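Local coordinates for 70 kDa peptidylprolyl isomerase, putative (PDB 2FBN), which is a putative FK506-binding peptidylprolyl isomerase whose C-terminal tetratricopeptide repeat domain, the part in this crystal, interacts with the C-terminal pentapeptide of Hsp90, at residues Asp40-Glu43 and Glu44-Phe48; Asn55-Ile58 and Val59-Glu63. All coordinates share one frame; numbering follows the deposited sequence.

Contact 1: Asp40-Glu43 and Glu44-Phe48; sequences DIKE and EGNEF
The carboxylate of Glu-43 and the amide of Asn-46 are turned steeply against each other, their planes 77° apart, so they meet without stacking. Asn-46 ND2 lies 3.1 Å from Glu-43 OE1, but the N-H...O angle of 121° makes this hydrogen bond weak. A water reinforces the link: it accepts from ND2 at 2.9 Å and donates, weakly, to the same OE1. From above the carboxylate plane comes Lys-42 NZ, which forms a salt bridge to OE1 at 3.1 Å. Three partners therefore gather at one carboxylate oxygen. The bend of Glu-43 at its second torsion (chi2 -75°) turns OE1 toward Lys-42 NZ and Asn-46 ND2. Beneath these groups runs regular alpha-helical i to i+4 bonding, exemplified by Asn-46 N to Lys-42 O at 2.9 Å. Glu-43 O accepts from Glu-47 N and also from a second water, which donates to Glu-47 OE2 at 2.7 Å as well. Three residues on from Ile-41, Glu-44 OE2 rests 3.9 Å from Ile-41 CG1, while its OE1 is committed to Lys-60. Helix 31-50 presents Ile-41, Glu-44 and Phe-48 to helix 54-66 and Lys-42 to helix 77-100; Asn-46 reaches both, bonding Tyr-61 on helix 54-66 and touching Asn-93 on helix 77-100.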
loop_
_atom_site.group_PDB
_atom_site.type_symbol
_atom_site.label_atom_id
_atom_site.label_comp_id
_atom_site.label_asym_id
_atom_site.label_seq_id
_atom_site.Cartn_x
_atom_site.Cartn_y
_atom_site.Cartn_z
ATOM N N ASP A 40 -12.893 -12.313 10.993
ATOM C CA ASP A 40 -14.157 -11.723 11.428
ATOM C C ASP A 40 -14.385 -10.352 10.803
ATOM O O ASP A 40 -15.496 -10.027 10.343
ATOM C CB ASP A 40 -14.188 -11.599 12.947
ATOM C CG ASP A 40 -14.363 -12.938 13.649
ATOM O OD1 ASP A 40 -14.759 -13.937 12.994
ATOM O OD2 ASP A 40 -14.089 -12.969 14.869
ATOM N N ILE A 41 -13.325 -9.543 10.780
ATOM C CA ILE A 41 -13.405 -8.203 10.207
ATOM C C ILE A 41 -13.621 -8.278 8.679
ATOM O O ILE A 41 -14.400 -7.491 8.121
ATOM C CB ILE A 41 -12.179 -7.347 10.617
ATOM C CG1 ILE A 41 -12.228 -7.113 12.142
ATOM C CG2 ILE A 41 -12.162 -6.006 9.868
ATOM C CD1 ILE A 41 -10.912 -6.717 12.763
ATOM N N LYS A 42 -12.963 -9.240 8.029
ATOM C CA LYS A 42 -13.187 -9.497 6.606
ATOM C C LYS A 42 -14.682 -9.778 6.358
ATOM O O LYS A 42 -15.269 -9.228 5.434
ATOM C CB LYS A 42 -12.323 -10.661 6.099
ATOM C CG LYS A 42 -12.515 -10.960 4.605
ATOM C CD LYS A 42 -12.245 -12.424 4.262
ATOM C CE LYS A 42 -13.056 -13.391 5.112
ATOM N NZ LYS A 42 -13.532 -14.565 4.330
ATOM N N GLU A 43 -15.289 -10.610 7.202
ATOM C CA GLU A 43 -16.718 -10.907 7.045
ATOM C C GLU A 43 -17.581 -9.643 7.193
ATOM O O GLU A 43 -18.548 -9.458 6.456
ATOM C CB GLU A 43 -17.172 -12.020 8.000
ATOM C CG GLU A 43 -16.446 -13.350 7.804
ATOM C CD GLU A 43 -16.884 -14.117 6.576
ATOM O OE1 GLU A 43 -16.362 -13.822 5.477
ATOM O OE2 GLU A 43 -17.736 -15.038 6.711
ATOM N N GLU A 44 -17.219 -8.758 8.115
ATOM C CA GLU A 44 -17.897 -7.465 8.241
ATOM C C GLU A 44 -17.797 -6.640 6.956
ATOM O O GLU A 44 -18.761 -5.971 6.552
ATOM C CB GLU A 44 -17.304 -6.646 9.378
ATOM C CG GLU A 44 -17.548 -7.212 10.773
ATOM C CD GLU A 44 -16.932 -6.337 11.836
ATOM O OE1 GLU A 44 -17.274 -5.133 11.901
ATOM O OE2 GLU A 44 -16.107 -6.851 12.614
ATOM N N GLY A 45 -16.612 -6.677 6.342
ATOM C CA GLY A 45 -16.393 -6.041 5.040
ATOM C C GLY A 45 -17.334 -6.604 3.985
ATOM O O GLY A 45 -17.973 -5.836 3.241
ATOM N N ASN A 46 -17.403 -7.935 3.909
ATOM C CA ASN A 46 -18.302 -8.635 2.977
ATOM C C ASN A 46 -19.766 -8.202 3.159
ATOM O O ASN A 46 -20.505 -8.030 2.179
ATOM C CB ASN A 46 -18.174 -10.157 3.129
ATOM C CG ASN A 46 -16.839 -10.687 2.634
ATOM O OD1 ASN A 46 -16.088 -9.989 1.940
ATOM N ND2 ASN A 46 -16.536 -11.925 2.984
ATOM N N GLU A 47 -20.168 -7.997 4.410
ATOM C CA GLU A 47 -21.544 -7.564 4.717
ATOM C C GLU A 47 -21.842 -6.159 4.194
ATOM O O GLU A 47 -22.895 -5.926 3.591
ATOM C CB GLU A 47 -21.836 -7.703 6.215
ATOM C CG GLU A 47 -21.961 -9.188 6.654
ATOM C CD GLU A 47 -23.026 -9.958 5.855
ATOM O OE1 GLU A 47 -24.179 -9.473 5.744
ATOM O OE2 GLU A 47 -22.706 -11.046 5.327
ATOM N N PHE A 48 -20.902 -5.239 4.388
ATOM C CA PHE A 48 -21.014 -3.910 3.801
ATOM C C PHE A 48 -21.020 -3.972 2.278
ATOM O O PHE A 48 -21.755 -3.230 1.625
ATOM C CB PHE A 48 -19.859 -3.006 4.247
ATOM C CG PHE A 48 -20.013 -2.451 5.648
ATOM C CD1 PHE A 48 -21.150 -1.738 6.014
ATOM C CD2 PHE A 48 -18.998 -2.615 6.584
ATOM C CE1 PHE A 48 -21.293 -1.222 7.299
ATOM C CE2 PHE A 48 -19.124 -2.092 7.873
ATOM C CZ PHE A 48 -20.287 -1.396 8.230
HETATM O O HOH W 1 -20.239 -12.073 5.937
HETATM O O HOH W 2 -18.766 -13.449 4.161
#

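Contact 2: Asn55-Ile58 and Val59-Glu63; sequences NEAI and VKYKE
Four successive i to i+4 hydrogen bonds join Asn-55-Ile-58 to Val-59-Glu-63 as consecutive turns of one alpha-helix, within the helical-hairpin architecture of a tetratricopeptide repeat domain. Their lengths differ: Lys-60 N to Glu-56 O is 3.3 Å, whereas Tyr-61 N to Ala-57 O is 2.9 Å and nearly straight at 172°. Val-59 sets CG2 beside its own backbone N, which brings that methyl to 3.4 Å from Asn-55 O. Lys-60 CG passes 3.5 Å from Glu-56 O before the chain bends away toward Glu-44 of helix 31-50; the link from NZ to Glu-63 is long. Ile-58 turns from this helix to pack on Cys-97 and Tyr-98 of helix 77-100, and Lys-62 CG stays 3.5 Å from the Ile-58 carbonyl oxygen. Ala-57, buried, meets Phe-48 of helix 31-50. Tyr-61 is buried too, touching Asn-93 and Leu-94, with its OH bonded to Asn-46. The first torsion of Tyr-61 (chi1 -64°) lays CG beside the backbone N and carries the ring back over the preceding turn, where CD2 comes within 3.2 Å of Ala-57 O and CE2 makes apolar contact with Ala-57 CB at 3.9 Å.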
loop_
_atom_site.group_PDB
_atom_site.type_symbol
_atom_site.label_atom_id
_atom_site.label_comp_id
_atom_site.label_asym_id
_atom_site.label_seq_id
_atom_site.Cartn_x
_atom_site.Cartn_y
_atom_site.Cartn_z
ATOM N N ASN A 55 -17.416 2.191 0.617
ATOM C CA ASN A 55 -16.406 2.871 1.432
ATOM C C ASN A 55 -16.229 2.175 2.773
ATOM O O ASN A 55 -15.110 2.005 3.265
ATOM C CB ASN A 55 -16.788 4.332 1.629
ATOM C CG ASN A 55 -16.728 5.117 0.336
ATOM O OD1 ASN A 55 -15.905 4.836 -0.541
ATOM N ND2 ASN A 55 -17.591 6.111 0.214
ATOM N N GLU A 56 -17.354 1.762 3.349
ATOM C CA GLU A 56 -17.372 1.061 4.633
ATOM C C GLU A 56 -16.687 -0.299 4.507
ATOM O O GLU A 56 -15.923 -0.710 5.401
ATOM C CB GLU A 56 -18.815 0.899 5.107
ATOM C CG GLU A 56 -19.499 2.230 5.517
ATOM C CD GLU A 56 -19.903 3.166 4.349
ATOM O OE1 GLU A 56 -19.838 2.782 3.152
ATOM O OE2 GLU A 56 -20.299 4.320 4.652
ATOM N N ALA A 57 -16.962 -0.994 3.397
ATOM C CA ALA A 57 -16.318 -2.277 3.121
ATOM C C ALA A 57 -14.801 -2.126 3.020
ATOM O O ALA A 57 -14.053 -2.935 3.585
ATOM C CB ALA A 57 -16.878 -2.903 1.856
ATOM N N ILE A 58 -14.362 -1.073 2.330
ATOM C CA ILE A 58 -12.923 -0.801 2.161
ATOM C C ILE A 58 -12.224 -0.672 3.521
ATOM O O ILE A 58 -11.183 -1.304 3.756
ATOM C CB ILE A 58 -12.696 0.453 1.301
ATOM C CG1 ILE A 58 -13.089 0.152 -0.159
ATOM C CG2 ILE A 58 -11.248 0.929 1.426
ATOM C CD1 ILE A 58 -13.245 1.391 -1.038
ATOM N N VAL A 59 -12.805 0.131 4.415
ATOM C CA VAL A 59 -12.244 0.293 5.761
ATOM C C VAL A 59 -12.048 -1.066 6.448
ATOM O O VAL A 59 -10.953 -1.356 6.968
ATOM C CB VAL A 59 -13.111 1.264 6.605
ATOM C CG1 VAL A 59 -12.632 1.293 8.044
ATOM C CG2 VAL A 59 -13.100 2.692 5.972
ATOM N N LYS A 60 -13.072 -1.919 6.398
ATOM C CA LYS A 60 -13.014 -3.233 7.070
ATOM C C LYS A 60 -11.953 -4.143 6.467
ATOM O O LYS A 60 -11.164 -4.759 7.200
ATOM C CB LYS A 60 -14.372 -3.938 7.079
ATOM C CG LYS A 60 -15.442 -3.183 7.875
ATOM C CD LYS A 60 -15.150 -3.198 9.373
ATOM C CE LYS A 60 -16.292 -2.535 10.129
ATOM N NZ LYS A 60 -16.007 -2.451 11.577
ATOM N N TYR A 61 -11.919 -4.223 5.137
ATOM C CA TYR A 61 -10.887 -5.053 4.502
ATOM C C TYR A 61 -9.482 -4.590 4.883
ATOM O O TYR A 61 -8.612 -5.409 5.137
ATOM C CB TYR A 61 -11.036 -5.090 2.991
ATOM C CG TYR A 61 -12.316 -5.741 2.514
ATOM C CD1 TYR A 61 -12.732 -6.986 3.016
ATOM C CD2 TYR A 61 -13.081 -5.132 1.524
ATOM C CE1 TYR A 61 -13.918 -7.592 2.544
ATOM C CE2 TYR A 61 -14.255 -5.709 1.054
ATOM C CZ TYR A 61 -14.671 -6.943 1.560
ATOM O OH TYR A 61 -15.850 -7.494 1.075
ATOM N N LYS A 62 -9.278 -3.278 4.921
ATOM C CA LYS A 62 -7.970 -2.743 5.323
ATOM C C LYS A 62 -7.636 -3.068 6.784
ATOM O O LYS A 62 -6.509 -3.453 7.110
ATOM C CB LYS A 62 -7.905 -1.250 5.055
ATOM C CG LYS A 62 -7.752 -0.961 3.573
ATOM C CD LYS A 62 -7.497 0.492 3.298
ATOM C CE LYS A 62 -6.862 0.596 1.918
ATOM N NZ LYS A 62 -6.375 1.966 1.624
ATOM N N GLU A 63 -8.612 -2.890 7.671
ATOM C CA GLU A 63 -8.446 -3.306 9.073
ATOM C C GLU A 63 -8.066 -4.794 9.206
ATOM O O GLU A 63 -7.181 -5.152 9.990
ATOM C CB GLU A 63 -9.735 -3.027 9.845
ATOM C CG GLU A 63 -9.972 -1.547 10.119
ATOM C CD GLU A 63 -11.300 -1.271 10.837
ATOM O OE1 GLU A 63 -12.092 -2.216 11.034
ATOM O OE2 GLU A 63 -11.528 -0.095 11.202
#

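Overall arrangement
Contact 1 precedes contact 2 along the chain, on helix 31-50 and helix 54-66 respectively, and their centres are about 8 Å apart on the same side of the chain's centre. The two helices are sequential and pair as a hairpin, which polar and apolar evidence both support. Asn-46 OD1 lies 2.7 Å from Tyr-61 OH, a probable hydrogen bond, and Glu-44 OE1 is 3.0 Å from Lys-60 NZ in a salt bridge. Phe-48 adds apolar packing on Ala-57. Helix 77-100 touches residues of both contacts, so the hairpin is joined to the next helix of this all-helical, tetratricopeptide-type domain.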